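Local coordinates for fusolin (Anomala cuprea entomopoxvirus, PDB 4YN1), which forms the crystalline viral spindles that enhance virulence and carries a chitin-binding domain related to lytic polysaccharide monooxygenases, at residues Met111-Val114 against Gly115-Pro119. Numbering follows the deposited sequence.
Sequences MDIV and GSWPP. With EDO (1,2-ethanediol), chain D.
Trp117 turns its indole back toward the loop that leads into it and closes the loop with a hydrogen bond from its indole NE1 to the carbonyl O of Ile113, at 2.8 Å. The bond is nearly straight, with an N-H...O angle of 167°, and the oxygen lies almost in the indole plane, at the nitrogen edge. At the acceptor, the donor is tilted 32° out of the carbonyl plane. This bond satisfies NE1 of a buried indole and helps to set the rotation of the ring. Beside it, Ile113 CG1 approaches Trp117 CZ2 at 3.8 Å, the two side chains crossing at about a right angle. With CG1 placed between the backbone N and the carbonyl carbon (chi1 66°), this branch reaches the CZ2 corner of the six-membered ring while the carbonyl of the same residue takes up the indole N-H. Farther round the six-membered ring, the thioether of Met111 makes an oblique Met-aromatic contact, SD standing 4.1 Å from Trp117 CH2; its chain is bent at chi2, which brings the sulfur there. The chain returns through Gly115, in a backbone conformation of positive phi accessible chiefly to glycine, and then through an inverse gamma turn centred on Ser116, with a weak bond of 2.9 Å from Trp117 N to Gly115 O. On the outer side of this turn, Ser116 OG accepts a hydrogen bond from O1 of an ethanediol, probably from the crystallisation liquor. Arg10 links the two halves, bonding Met111 O and making a cation-pi contact with Trp117. Just ahead of strand 120-123, the closed loop thus packs its indole against helices 10-17 and 32-47, through Cys14, Met33 and Ala37, and touches strand 223-234 at Asp230.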
loop_
_atom_site.group_PDB
_atom_site.type_symbol
_atom_site.label_atom_id
_atom_site.label_comp_id
_atom_site.label_asym_id
_atom_site.label_seq_id
_atom_site.Cartn_x
_atom_site.Cartn_y
_atom_site.Cartn_z
ATOM N N MET A 111 -1.327 9.918 -0.844
ATOM C CA MET A 111 -0.906 8.510 -0.988
ATOM C C MET A 111 -1.698 7.736 -2.040
ATOM O O MET A 111 -1.353 6.602 -2.356
ATOM C CB MET A 111 -1.013 7.774 0.352
ATOM C CG MET A 111 -0.027 8.261 1.336
ATOM S SD MET A 111 1.707 7.913 0.890
ATOM C CE MET A 111 2.513 8.850 2.147
ATOM N N ASP A 112 -2.737 8.318 -2.580
ATOM C CA ASP A 112 -3.540 7.655 -3.580
ATOM C C ASP A 112 -3.275 8.216 -4.984
ATOM O O ASP A 112 -4.033 7.938 -5.918
ATOM C CB ASP A 112 -5.009 7.801 -3.188
ATOM C CG ASP A 112 -5.909 6.690 -3.662
ATOM O OD1 ASP A 112 -5.623 5.498 -3.341
ATOM O OD2 ASP A 112 -6.951 7.002 -4.248
ATOM N N ILE A 113 -2.211 9.014 -5.156
ATOM C CA ILE A 113 -1.889 9.489 -6.478
ATOM C C ILE A 113 -1.455 8.268 -7.352
ATOM O O ILE A 113 -0.889 7.268 -6.879
ATOM C CB ILE A 113 -0.841 10.650 -6.495
ATOM C CG1 ILE A 113 0.534 10.182 -5.995
ATOM C CG2 ILE A 113 -1.364 11.902 -5.769
ATOM C CD1 ILE A 113 1.624 11.146 -6.101
ATOM N N VAL A 114 -1.676 8.392 -8.636
ATOM C CA VAL A 114 -1.324 7.343 -9.581
ATOM C C VAL A 114 0.127 7.564 -10.030
ATOM O O VAL A 114 0.571 8.701 -10.160
ATOM C CB VAL A 114 -2.337 7.460 -10.762
ATOM C CG1 VAL A 114 -1.819 6.819 -12.028
ATOM C CG2 VAL A 114 -3.703 6.939 -10.368
ATOM N N GLY A 115 0.839 6.501 -10.329
ATOM C CA GLY A 115 2.198 6.628 -10.833
ATOM C C GLY A 115 3.081 5.479 -10.443
ATOM O O GLY A 115 2.602 4.480 -9.926
ATOM N N SER A 116 4.383 5.647 -10.657
ATOM C CA SER A 116 5.402 4.602 -10.492
ATOM C C SER A 116 5.819 4.381 -9.049
ATOM O O SER A 116 6.988 4.455 -8.721
ATOM C CB SER A 116 6.605 4.925 -11.371
ATOM O OG SER A 116 7.270 6.118 -10.975
ATOM N N TRP A 117 4.854 4.054 -8.186
ATOM C CA TRP A 117 5.143 3.727 -6.796
ATOM C C TRP A 117 6.116 2.545 -6.726
ATOM O O TRP A 117 5.877 1.505 -7.351
ATOM C CB TRP A 117 3.856 3.386 -6.041
ATOM C CG TRP A 117 3.039 4.589 -5.752
ATOM C CD1 TRP A 117 1.960 5.051 -6.446
ATOM C CD2 TRP A 117 3.310 5.559 -4.730
ATOM N NE1 TRP A 117 1.482 6.201 -5.856
ATOM C CE2 TRP A 117 2.302 6.540 -4.804
ATOM C CE3 TRP A 117 4.256 5.636 -3.705
ATOM C CZ2 TRP A 117 2.181 7.551 -3.846
ATOM C CZ3 TRP A 117 4.187 6.686 -2.809
ATOM C CH2 TRP A 117 3.162 7.628 -2.882
ATOM N N PRO A 118 7.234 2.691 -6.005
ATOM C CA PRO A 118 8.217 1.611 -5.957
ATOM C C PRO A 118 7.696 0.360 -5.269
ATOM O O PRO A 118 7.224 0.381 -4.123
ATOM C CB PRO A 118 9.403 2.249 -5.217
ATOM C CG PRO A 118 9.261 3.694 -5.570
ATOM C CD PRO A 118 7.779 3.893 -5.348
ATOM N N PRO A 119 7.798 -0.775 -5.971
ATOM C CA PRO A 119 7.266 -2.006 -5.398
ATOM C C PRO A 119 8.329 -2.848 -4.696
ATOM O O PRO A 119 9.535 -2.729 -4.934
ATOM C CB PRO A 119 6.765 -2.762 -6.645
ATOM C CG PRO A 119 7.786 -2.404 -7.678
ATOM C CD PRO A 119 8.215 -0.977 -7.385
HETATM C C1 EDO D . 9.862 6.384 -9.158
HETATM O O1 EDO D . 9.118 7.547 -9.355
HETATM C C2 EDO D . 10.540 6.432 -7.757
HETATM O O2 EDO D . 9.609 6.899 -6.782
#